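Local atomic coordinates of CDP-glucose-4,6-dehydratase (Yersinia pseudotuberculosis, PDB entry 1RKX), a protein that catalyses the NAD-dependent conversion of CDP-D-glucose to CDP-4-dehydro-6-deoxy-D-glucose by loss of water, as an extended short-chain dehydrogenase/reductase. Residues R94-E99 and G153-S158; S105-G110 and S158-C163. All coordinates share one frame; numbering follows the deposited sequence.

Contact 1: R94-E99 and G153-S158. With NAD (nicotinamide-adenine-dinucleotide), chain G.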
ATOM      1  N   ARG C  94      -1.391   0.683  30.098  1.00 26.72           N
ATOM      2  CA  ARG C  94      -1.640  -0.261  31.179  1.00 32.39           C
ATOM      3  C   ARG C  94      -3.068  -0.145  31.689  1.00 27.31           C
ATOM      4  O   ARG C  94      -3.815  -1.122  31.711  1.00 26.45           O
ATOM      5  CB  ARG C  94      -0.674   0.003  32.328  1.00 43.27           C
ATOM      6  CG  ARG C  94      -0.938  -0.817  33.575  1.00 58.79           C
ATOM      7  CD  ARG C  94      -0.146  -0.239  34.723  1.00 67.45           C
ATOM      8  NE  ARG C  94       1.243  -0.040  34.329  1.00 70.45           N
ATOM      9  CZ  ARG C  94       2.090   0.772  34.948  1.00 70.95           C
ATOM     10  NH1 ARG C  94       1.696   1.474  36.003  1.00 70.51           N
ATOM     11  NH2 ARG C  94       3.332   0.885  34.501  1.00 71.01           N
ATOM     12  N   LEU C  95      -3.450   1.057  32.096  1.00 21.96           N
ATOM     13  CA  LEU C  95      -4.789   1.276  32.609  1.00 22.83           C
ATOM     14  C   LEU C  95      -5.893   0.921  31.609  1.00 21.80           C
ATOM     15  O   LEU C  95      -6.951   0.421  32.009  1.00 20.43           O
ATOM     16  CB  LEU C  95      -4.958   2.727  33.054  1.00 22.23           C
ATOM     17  CG  LEU C  95      -6.288   3.017  33.758  1.00 24.77           C
ATOM     18  CD1 LEU C  95      -6.383   2.163  35.027  1.00 25.10           C
ATOM     19  CD2 LEU C  95      -6.391   4.499  34.092  1.00 23.72           C
ATOM     20  N   SER C  96      -5.651   1.171  30.323  1.00 18.90           N
ATOM     21  CA  SER C  96      -6.658   0.886  29.299  1.00 20.49           C
ATOM     22  C   SER C  96      -7.036  -0.593  29.269  1.00 20.36           C
ATOM     23  O   SER C  96      -8.121  -0.953  28.811  1.00 18.96           O
ATOM     24  CB  SER C  96      -6.172   1.325  27.910  1.00 21.13           C
ATOM     25  OG  SER C  96      -5.193   0.445  27.378  1.00 17.95           O
ATOM     26  N   TYR C  97      -6.145  -1.452  29.759  1.00 19.61           N
ATOM     27  CA  TYR C  97      -6.438  -2.880  29.796  1.00 21.66           C
ATOM     28  C   TYR C  97      -7.422  -3.212  30.909  1.00 20.32           C
ATOM     29  O   TYR C  97      -8.212  -4.147  30.782  1.00 21.49           O
ATOM     30  CB  TYR C  97      -5.157  -3.703  29.985  1.00 22.70           C
ATOM     31  CG  TYR C  97      -4.387  -3.912  28.704  1.00 23.51           C
ATOM     32  CD1 TYR C  97      -3.158  -3.292  28.491  1.00 23.77           C
ATOM     33  CD2 TYR C  97      -4.893  -4.734  27.700  1.00 24.18           C
ATOM     34  CE1 TYR C  97      -2.449  -3.489  27.303  1.00 23.88           C
ATOM     35  CE2 TYR C  97      -4.199  -4.939  26.521  1.00 24.23           C
ATOM     36  CZ  TYR C  97      -2.979  -4.319  26.327  1.00 23.39           C
ATOM     37  OH  TYR C  97      -2.286  -4.561  25.170  1.00 25.21           O
ATOM     38  N   SER C  98      -7.383  -2.451  31.998  1.00 22.59           N
ATOM     39  CA  SER C  98      -8.296  -2.710  33.106  1.00 24.76           C
ATOM     40  C   SER C  98      -9.548  -1.842  33.030  1.00 19.98           C
ATOM     41  O   SER C  98     -10.570  -2.174  33.619  1.00 19.93           O
ATOM     42  CB  SER C  98      -7.592  -2.489  34.447  1.00 26.93           C
ATOM     43  OG  SER C  98      -7.142  -1.157  34.575  1.00 34.33           O
ATOM     44  N   GLU C  99      -9.464  -0.735  32.298  1.00 19.85           N
ATOM     45  CA  GLU C  99     -10.595   0.176  32.141  1.00 20.43           C
ATOM     46  C   GLU C  99     -10.761   0.550  30.670  1.00 19.16           C
ATOM     47  O   GLU C  99     -10.656   1.714  30.296  1.00 20.88           O
ATOM     48  CB  GLU C  99     -10.365   1.441  32.964  1.00 25.82           C
ATOM     49  CG  GLU C  99     -10.376   1.221  34.465  1.00 35.09           C
ATOM     50  CD  GLU C  99     -10.029   2.486  35.228  1.00 40.73           C
ATOM     51  OE1 GLU C  99     -10.565   3.560  34.875  1.00 41.38           O
ATOM     52  OE2 GLU C  99      -9.228   2.407  36.184  1.00 43.87           O
ATOM     53  N   GLY C 153      -4.354   0.264  16.298  1.00 16.76           N
ATOM     54  CA  GLY C 153      -3.923   0.200  17.682  1.00 17.43           C
ATOM     55  C   GLY C 153      -4.301  -1.131  18.299  1.00 17.46           C
ATOM     56  O   GLY C 153      -5.446  -1.576  18.186  1.00 16.17           O
ATOM     57  N   TYR C 154      -3.339  -1.754  18.970  1.00 18.47           N
ATOM     58  CA  TYR C 154      -3.523  -3.059  19.602  1.00 21.51           C
ATOM     59  C   TYR C 154      -4.328  -2.970  20.895  1.00 18.41           C
ATOM     60  O   TYR C 154      -5.394  -3.573  21.019  1.00 17.39           O
ATOM     61  CB  TYR C 154      -2.150  -3.663  19.895  1.00 27.80           C
ATOM     62  CG  TYR C 154      -2.175  -5.075  20.422  1.00 35.87           C
ATOM     63  CD1 TYR C 154      -2.383  -6.156  19.566  1.00 39.95           C
ATOM     64  CD2 TYR C 154      -1.962  -5.334  21.774  1.00 39.77           C
ATOM     65  CE1 TYR C 154      -2.372  -7.468  20.048  1.00 42.07           C
ATOM     66  CE2 TYR C 154      -1.950  -6.639  22.264  1.00 42.08           C
ATOM     67  CZ  TYR C 154      -2.153  -7.699  21.397  1.00 42.40           C
ATOM     68  OH  TYR C 154      -2.121  -8.990  21.881  1.00 44.17           O
ATOM     69  N   ASP C 155      -3.796  -2.223  21.856  1.00 15.35           N
ATOM     70  CA  ASP C 155      -4.438  -2.037  23.151  1.00 17.42           C
ATOM     71  C   ASP C 155      -5.528  -0.969  23.045  1.00 16.71           C
ATOM     72  O   ASP C 155      -5.537  -0.171  22.105  1.00 15.85           O
ATOM     73  CB  ASP C 155      -3.403  -1.585  24.174  1.00 16.47           C
ATOM     74  CG  ASP C 155      -2.740  -0.290  23.768  1.00 18.08           C
ATOM     75  OD1 ASP C 155      -1.843  -0.336  22.903  1.00 19.90           O
ATOM     76  OD2 ASP C 155      -3.138   0.770  24.293  1.00 18.99           O
ATOM     77  N   PRO C 156      -6.453  -0.937  24.018  1.00 16.02           N
ATOM     78  CA  PRO C 156      -7.549   0.038  24.028  1.00 17.07           C
ATOM     79  C   PRO C 156      -7.097   1.498  23.926  1.00 15.69           C
ATOM     80  O   PRO C 156      -7.744   2.302  23.244  1.00 16.77           O
ATOM     81  CB  PRO C 156      -8.265  -0.266  25.338  1.00 17.77           C
ATOM     82  CG  PRO C 156      -8.086  -1.763  25.454  1.00 18.54           C
ATOM     83  CD  PRO C 156      -6.630  -1.935  25.091  1.00 17.18           C
ATOM     84  N   TYR C 157      -6.001   1.843  24.597  1.00 15.15           N
ATOM     85  CA  TYR C 157      -5.499   3.216  24.547  1.00 15.34           C
ATOM     86  C   TYR C 157      -5.073   3.573  23.121  1.00 15.87           C
ATOM     87  O   TYR C 157      -5.571   4.546  22.539  1.00 14.00           O
ATOM     88  CB  TYR C 157      -4.303   3.405  25.487  1.00 17.19           C
ATOM     89  CG  TYR C 157      -3.447   4.595  25.109  1.00 20.20           C
ATOM     90  CD1 TYR C 157      -3.870   5.899  25.367  1.00 21.58           C
ATOM     91  CD2 TYR C 157      -2.240   4.415  24.431  1.00 23.46           C
ATOM     92  CE1 TYR C 157      -3.113   6.999  24.954  1.00 23.56           C
ATOM     93  CE2 TYR C 157      -1.476   5.503  24.011  1.00 25.37           C
ATOM     94  CZ  TYR C 157      -1.918   6.789  24.275  1.00 24.19           C
ATOM     95  OH  TYR C 157      -1.165   7.856  23.846  1.00 27.32           O
ATOM     96  N   SER C 158      -4.148   2.790  22.569  1.00 13.03           N
ATOM     97  CA  SER C 158      -3.656   3.027  21.216  1.00 15.94           C
ATOM     98  C   SER C 158      -4.823   3.052  20.237  1.00 15.75           C
ATOM     99  O   SER C 158      -4.938   3.956  19.403  1.00 13.38           O
ATOM    100  CB  SER C 158      -2.662   1.928  20.805  1.00 16.01           C
ATOM    101  OG  SER C 158      -1.533   1.915  21.659  1.00 15.06           O
TER
HETATM  102  PA  NAD G 360      -1.198  13.501  31.755  1.00 19.30           P
HETATM  103  O1A NAD G 360      -1.847  12.348  32.416  1.00 17.42           O
HETATM  104  O2A NAD G 360      -0.149  14.220  32.526  1.00 16.65           O
HETATM  105  O5B NAD G 360      -2.296  14.581  31.296  1.00 17.95           O
HETATM  106  C5B NAD G 360      -3.616  14.120  30.919  1.00 20.21           C
HETATM  107  C4B NAD G 360      -4.651  15.234  31.082  1.00 18.90           C
HETATM  108  O4B NAD G 360      -5.879  14.580  30.688  1.00 19.17           O
HETATM  109  C3B NAD G 360      -4.848  15.656  32.530  1.00 17.88           C
HETATM  110  O3B NAD G 360      -4.807  17.097  32.560  1.00 15.33           O
HETATM  111  C2B NAD G 360      -6.199  15.056  32.873  1.00 17.82           C
HETATM  112  O2B NAD G 360      -6.896  15.768  33.933  1.00 18.41           O
HETATM  113  C1B NAD G 360      -6.886  15.070  31.532  1.00 18.30           C
HETATM  114  N9A NAD G 360      -8.025  14.167  31.478  1.00 19.67           N
HETATM  115  C8A NAD G 360      -8.013  12.797  31.459  1.00 19.70           C
HETATM  116  N7A NAD G 360      -9.229  12.257  31.421  1.00 19.19           N
HETATM  117  C5A NAD G 360     -10.076  13.348  31.418  1.00 20.48           C
HETATM  118  C6A NAD G 360     -11.485  13.440  31.390  1.00 19.75           C
HETATM  119  N6A NAD G 360     -12.332  12.431  31.359  1.00 21.75           N
HETATM  120  N1A NAD G 360     -12.037  14.694  31.397  1.00 21.22           N
HETATM  121  C2A NAD G 360     -11.182  15.768  31.432  1.00 19.89           C
HETATM  122  N3A NAD G 360      -9.867  15.803  31.460  1.00 20.28           N
HETATM  123  C4A NAD G 360      -9.358  14.540  31.451  1.00 19.51           C
HETATM  124  O3  NAD G 360      -0.631  13.019  30.384  1.00 18.33           O
HETATM  125  PN  NAD G 360       0.215  13.816  29.231  1.00 24.80           P
HETATM  126  O1N NAD G 360       1.507  13.126  29.188  1.00 20.03           O
HETATM  127  O2N NAD G 360       0.319  15.242  29.631  1.00 20.63           O
HETATM  128  O5D NAD G 360      -0.615  13.512  27.918  1.00 22.27           O
HETATM  129  C5D NAD G 360      -1.190  14.633  27.237  1.00 19.96           C
HETATM  130  C4D NAD G 360      -1.873  14.172  25.965  1.00 20.25           C
HETATM  131  O4D NAD G 360      -0.786  13.674  25.116  1.00 18.53           O
HETATM  132  C3D NAD G 360      -2.862  13.008  26.038  1.00 19.84           C
HETATM  133  O3D NAD G 360      -3.829  13.173  24.981  1.00 18.57           O
HETATM  134  C2D NAD G 360      -1.963  11.807  25.778  1.00 18.41           C
HETATM  135  O2D NAD G 360      -2.740  10.684  25.330  1.00 14.64           O
HETATM  136  C1D NAD G 360      -1.058  12.354  24.706  1.00 20.09           C
HETATM  137  N1N NAD G 360       0.175  11.586  24.579  1.00 19.94           N
HETATM  138  C2N NAD G 360       1.233  11.690  25.499  1.00 19.79           C
HETATM  139  C3N NAD G 360       2.517  10.951  25.286  1.00 21.71           C
HETATM  140  C7N NAD G 360       3.597  11.160  26.267  1.00 22.33           C
HETATM  141  O7N NAD G 360       4.661  10.556  26.061  1.00 21.74           O
HETATM  142  N7N NAD G 360       3.478  11.958  27.348  1.00 21.40           N
HETATM  143  C4N NAD G 360       2.605   9.966  24.142  1.00 21.57           C
HETATM  144  C5N NAD G 360       1.382   9.959  23.281  1.00 21.82           C
HETATM  145  C6N NAD G 360       0.303  10.687  23.476  1.00 20.82           C
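At the start of helix 156-175, which carries the Tyr-x-x-x-Lys signature of short-chain dehydrogenases (Tyr157 and Lys161), Pro156 and Tyr157 sit against Ser96 of the short helix 93-98. Ser96 OG stands between its own backbone N and carbonyl carbon (chi1 75°) and takes a weak, bent bond from Tyr157 N at 3.2 Å; its stronger partner is Val93 O, within its own helix. The proline ring lies against the Ser96 backbone, with Pro156 CG 3.5 Å from Ser96 O. The Tyr97 side chain crosses Pro156 at about a right angle, with Pro156 CD over one ring face, offset toward the rim. Tyr97 OH lies 3.3 Å from Asp155 CB and comes to the edge of the Tyr154 ring, 3.5 Å from Tyr154 CD2. Ser174 of the second subunit packs on both Tyr97 and Pro156.

Asp155 is the N-cap. Its OD2 receives Ser158 N at 2.8 Å in a nearly straight bond (171°), from above the carboxylate plane, while its OD1 meets Ser158 OG at 2.6 Å on the syn side. Tyr157 CB touches Ser96 OG, and with CG anti to the backbone N (chi1 159°) its hydroxyl reaches the cofactor: Tyr157 OH, bonded to Ser132 OG, lies 3.2 Å from NAD C6N. Two first-turn N-H groups thus find side-chain acceptors, Ser158 N firmly and Tyr157 N weakly, consistent with a steady base for Tyr157 beside the nicotinamide.

Contact 2: S105-G110 and S158-C163. With NAD (nicotinamide-adenine-dinucleotide), chain G.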
ATOM      1  N   SER C 105     -14.530   6.007  26.148  1.00 14.30           N
ATOM      2  CA  SER C 105     -15.441   7.119  26.404  1.00 16.42           C
ATOM      3  C   SER C 105     -14.655   8.427  26.481  1.00 15.08           C
ATOM      4  O   SER C 105     -15.040   9.430  25.875  1.00 13.91           O
ATOM      5  CB  SER C 105     -16.221   6.894  27.709  1.00 15.82           C
ATOM      6  OG  SER C 105     -15.341   6.772  28.812  1.00 19.98           O
ATOM      7  N   THR C 106     -13.537   8.407  27.203  1.00 14.15           N
ATOM      8  CA  THR C 106     -12.721   9.611  27.353  1.00 15.96           C
ATOM      9  C   THR C 106     -12.019  10.036  26.064  1.00 15.77           C
ATOM     10  O   THR C 106     -12.120  11.190  25.648  1.00 16.38           O
ATOM     11  CB  THR C 106     -11.638   9.433  28.442  1.00 16.62           C
ATOM     12  OG1 THR C 106     -12.258   9.149  29.703  1.00 16.92           O
ATOM     13  CG2 THR C 106     -10.801  10.702  28.579  1.00 16.86           C
ATOM     14  N   ASN C 107     -11.331   9.105  25.417  1.00 14.77           N
ATOM     15  CA  ASN C 107     -10.579   9.438  24.215  1.00 16.08           C
ATOM     16  C   ASN C 107     -11.384   9.591  22.934  1.00 14.73           C
ATOM     17  O   ASN C 107     -11.067  10.437  22.108  1.00 17.38           O
ATOM     18  CB  ASN C 107      -9.453   8.427  24.021  1.00 15.12           C
ATOM     19  CG  ASN C 107      -8.485   8.428  25.186  1.00 15.73           C
ATOM     20  OD1 ASN C 107      -8.605   9.250  26.097  1.00 16.54           O
ATOM     21  ND2 ASN C 107      -7.530   7.508  25.170  1.00 16.01           N
ATOM     22  N   VAL C 108     -12.425   8.784  22.768  1.00 14.84           N
ATOM     23  CA  VAL C 108     -13.249   8.884  21.576  1.00 15.81           C
ATOM     24  C   VAL C 108     -14.422   9.846  21.776  1.00 17.24           C
ATOM     25  O   VAL C 108     -14.507  10.859  21.086  1.00 12.32           O
ATOM     26  CB  VAL C 108     -13.774   7.502  21.134  1.00 14.67           C
ATOM     27  CG1 VAL C 108     -14.599   7.641  19.863  1.00 15.33           C
ATOM     28  CG2 VAL C 108     -12.601   6.565  20.885  1.00 17.41           C
ATOM     29  N   MET C 109     -15.323   9.554  22.713  1.00 13.92           N
ATOM     30  CA  MET C 109     -16.455  10.455  22.912  1.00 16.11           C
ATOM     31  C   MET C 109     -16.020  11.840  23.394  1.00 16.51           C
ATOM     32  O   MET C 109     -16.642  12.844  23.034  1.00 15.53           O
ATOM     33  CB  MET C 109     -17.483   9.850  23.872  1.00 14.35           C
ATOM     34  CG  MET C 109     -18.185   8.602  23.313  1.00 13.72           C
ATOM     35  SD  MET C 109     -18.844   8.782  21.616  1.00 16.53           S
ATOM     36  CE  MET C 109     -20.049  10.080  21.844  1.00 18.35           C
ATOM     37  N   GLY C 110     -14.955  11.891  24.190  1.00 15.68           N
ATOM     38  CA  GLY C 110     -14.452  13.169  24.671  1.00 16.33           C
ATOM     39  C   GLY C 110     -14.092  14.044  23.486  1.00 17.19           C
ATOM     40  O   GLY C 110     -14.405  15.237  23.455  1.00 16.61           O
ATOM     41  N   SER C 158      -4.148   2.790  22.569  1.00 13.03           N
ATOM     42  CA  SER C 158      -3.656   3.027  21.216  1.00 15.94           C
ATOM     43  C   SER C 158      -4.823   3.052  20.237  1.00 15.75           C
ATOM     44  O   SER C 158      -4.938   3.956  19.403  1.00 13.38           O
ATOM     45  CB  SER C 158      -2.662   1.928  20.805  1.00 16.01           C
ATOM     46  OG  SER C 158      -1.533   1.915  21.659  1.00 15.06           O
ATOM     47  N   ASN C 159      -5.706   2.069  20.361  1.00 12.86           N
ATOM     48  CA  ASN C 159      -6.849   1.970  19.465  1.00 13.88           C
ATOM     49  C   ASN C 159      -7.813   3.152  19.605  1.00 13.59           C
ATOM     50  O   ASN C 159      -8.366   3.630  18.607  1.00 14.31           O
ATOM     51  CB  ASN C 159      -7.583   0.645  19.702  1.00 14.28           C
ATOM     52  CG  ASN C 159      -8.572   0.326  18.599  1.00 14.94           C
ATOM     53  OD1 ASN C 159      -9.764   0.623  18.710  1.00 12.57           O
ATOM     54  ND2 ASN C 159      -8.075  -0.271  17.518  1.00 12.59           N
ATOM     55  N   SER C 160      -8.011   3.630  20.833  1.00 13.29           N
ATOM     56  CA  SER C 160      -8.909   4.761  21.049  1.00 12.93           C
ATOM     57  C   SER C 160      -8.340   5.998  20.362  1.00 13.32           C
ATOM     58  O   SER C 160      -9.096   6.860  19.911  1.00 13.94           O
ATOM     59  CB  SER C 160      -9.112   5.035  22.545  1.00 12.16           C
ATOM     60  OG  SER C 160      -7.979   5.626  23.149  1.00 12.96           O
ATOM     61  N   LYS C 161      -7.012   6.077  20.271  1.00 10.49           N
ATOM     62  CA  LYS C 161      -6.366   7.219  19.620  1.00 14.87           C
ATOM     63  C   LYS C 161      -6.536   7.095  18.108  1.00 14.41           C
ATOM     64  O   LYS C 161      -6.693   8.101  17.402  1.00 10.79           O
ATOM     65  CB  LYS C 161      -4.886   7.296  20.017  1.00 13.62           C
ATOM     66  CG  LYS C 161      -4.667   7.744  21.473  1.00 15.39           C
ATOM     67  CD  LYS C 161      -5.107   9.203  21.673  1.00 14.30           C
ATOM     68  CE  LYS C 161      -4.723   9.735  23.053  1.00 16.42           C
ATOM     69  NZ  LYS C 161      -4.943  11.207  23.140  1.00 17.39           N
ATOM     70  N   GLY C 162      -6.513   5.858  17.616  1.00 10.66           N
ATOM     71  CA  GLY C 162      -6.738   5.621  16.200  1.00 10.40           C
ATOM     72  C   GLY C 162      -8.171   6.060  15.900  1.00 12.06           C
ATOM     73  O   GLY C 162      -8.446   6.677  14.870  1.00 12.92           O
ATOM     74  N   CYS C 163      -9.095   5.743  16.805  1.00 11.12           N
ATOM     75  CA  CYS C 163     -10.491   6.148  16.634  1.00 11.28           C
ATOM     76  C   CYS C 163     -10.619   7.674  16.680  1.00 14.98           C
ATOM     77  O   CYS C 163     -11.392   8.248  15.910  1.00  8.79           O
ATOM     78  CB  CYS C 163     -11.378   5.532  17.720  1.00  9.21           C
ATOM     79  SG  CYS C 163     -11.770   3.766  17.454  1.00 12.52           S
TER
HETATM   80  PA  NAD G 360      -1.198  13.501  31.755  1.00 19.30           P
HETATM   81  O1A NAD G 360      -1.847  12.348  32.416  1.00 17.42           O
HETATM   82  O2A NAD G 360      -0.149  14.220  32.526  1.00 16.65           O
HETATM   83  O5B NAD G 360      -2.296  14.581  31.296  1.00 17.95           O
HETATM   84  C5B NAD G 360      -3.616  14.120  30.919  1.00 20.21           C
HETATM   85  C4B NAD G 360      -4.651  15.234  31.082  1.00 18.90           C
HETATM   86  O4B NAD G 360      -5.879  14.580  30.688  1.00 19.17           O
HETATM   87  C3B NAD G 360      -4.848  15.656  32.530  1.00 17.88           C
HETATM   88  O3B NAD G 360      -4.807  17.097  32.560  1.00 15.33           O
HETATM   89  C2B NAD G 360      -6.199  15.056  32.873  1.00 17.82           C
HETATM   90  O2B NAD G 360      -6.896  15.768  33.933  1.00 18.41           O
HETATM   91  C1B NAD G 360      -6.886  15.070  31.532  1.00 18.30           C
HETATM   92  N9A NAD G 360      -8.025  14.167  31.478  1.00 19.67           N
HETATM   93  C8A NAD G 360      -8.013  12.797  31.459  1.00 19.70           C
HETATM   94  N7A NAD G 360      -9.229  12.257  31.421  1.00 19.19           N
HETATM   95  C5A NAD G 360     -10.076  13.348  31.418  1.00 20.48           C
HETATM   96  C6A NAD G 360     -11.485  13.440  31.390  1.00 19.75           C
HETATM   97  N6A NAD G 360     -12.332  12.431  31.359  1.00 21.75           N
HETATM   98  N1A NAD G 360     -12.037  14.694  31.397  1.00 21.22           N
HETATM   99  C2A NAD G 360     -11.182  15.768  31.432  1.00 19.89           C
HETATM  100  N3A NAD G 360      -9.867  15.803  31.460  1.00 20.28           N
HETATM  101  C4A NAD G 360      -9.358  14.540  31.451  1.00 19.51           C
HETATM  102  O3  NAD G 360      -0.631  13.019  30.384  1.00 18.33           O
HETATM  103  PN  NAD G 360       0.215  13.816  29.231  1.00 24.80           P
HETATM  104  O1N NAD G 360       1.507  13.126  29.188  1.00 20.03           O
HETATM  105  O2N NAD G 360       0.319  15.242  29.631  1.00 20.63           O
HETATM  106  O5D NAD G 360      -0.615  13.512  27.918  1.00 22.27           O
HETATM  107  C5D NAD G 360      -1.190  14.633  27.237  1.00 19.96           C
HETATM  108  C4D NAD G 360      -1.873  14.172  25.965  1.00 20.25           C
HETATM  109  O4D NAD G 360      -0.786  13.674  25.116  1.00 18.53           O
HETATM  110  C3D NAD G 360      -2.862  13.008  26.038  1.00 19.84           C
HETATM  111  O3D NAD G 360      -3.829  13.173  24.981  1.00 18.57           O
HETATM  112  C2D NAD G 360      -1.963  11.807  25.778  1.00 18.41           C
HETATM  113  O2D NAD G 360      -2.740  10.684  25.330  1.00 14.64           O
HETATM  114  C1D NAD G 360      -1.058  12.354  24.706  1.00 20.09           C
HETATM  115  N1N NAD G 360       0.175  11.586  24.579  1.00 19.94           N
HETATM  116  C2N NAD G 360       1.233  11.690  25.499  1.00 19.79           C
HETATM  117  C3N NAD G 360       2.517  10.951  25.286  1.00 21.71           C
HETATM  118  C7N NAD G 360       3.597  11.160  26.267  1.00 22.33           C
HETATM  119  O7N NAD G 360       4.661  10.556  26.061  1.00 21.74           O
HETATM  120  N7N NAD G 360       3.478  11.958  27.348  1.00 21.40           N
HETATM  121  C4N NAD G 360       2.605   9.966  24.142  1.00 21.57           C
HETATM  122  C5N NAD G 360       1.382   9.959  23.281  1.00 21.82           C
HETATM  123  C6N NAD G 360       0.303  10.687  23.476  1.00 20.82           C
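The carboxamide of Asn107 is the flat group here, and it meets Ser160 edge-on: ND2 gives a hydrogen bond of 2.8 Å to Ser160 OG, with the oxygen close to the amide plane and an N-H...O angle of 160°. Over one face, near ND2, stands Lys161 CE, 4.2 Å from that nitrogen. Tyr157 CD1 lies beyond the ND2 end, and the other end of the amide is held too, because OD1 accepts from Gln90 N.

Helices 100-121 and 156-175 flank the central parallel sheet of the Rossmann fold. Here their axes run parallel, 4° apart and 8.4 Å from each other, and both face the second subunit: Met109 packs on Met109 of that subunit and Cys163 on its Leu166. This is the helical dimer interface familiar from short-chain dehydrogenases. Helix 100-121 has a wider pi-type turn at 105-109, where Gly110 N bonds to Ser105 O.

Ser160 OG turns back to Tyr157 O, three residues earlier in its helix, and also accepts from Asn107 ND2, which leaves it held from both helices. Farther along, the contact turns apolar. Val108 CG2 fits beside helix 156-175, touching the backbone at Ser160 O and resting 3.5 Å from Cys163 CB.

On the cofactor side, Thr106 CG2 comes within 3.6 Å of adenine N7A. The Lys161 chain, which starts away from helix 100-121, bends at chi2 (-67°) and then extends toward the nicotinamide ribose. Lys161 NZ is also bonded to Thr131 O, and it grips the ribose diol through NAD O3D at 2.9 Å and, weakly, NAD O2D at 3.2 Å.

Overall arrangement
From the N terminus the chain passes helix 93-98 and goes almost directly into helix 100-121, so the first halves of both contacts come close together. It then runs through strand 126-130 of the central sheet and the connection beyond it before reaching 153-158 and 158-163, which share Ser158. Contact 1 closes a loop of 53 residues and contact 2 one of 47. Because their segments alternate, the two loops cross rather than nest. Their centres are about 10 Å apart, and Gly153 O probably accepts a bond from Asn159 ND2 between them. Together they tie helix 156-175 to two consecutive helices beside NAD, next to the second subunit.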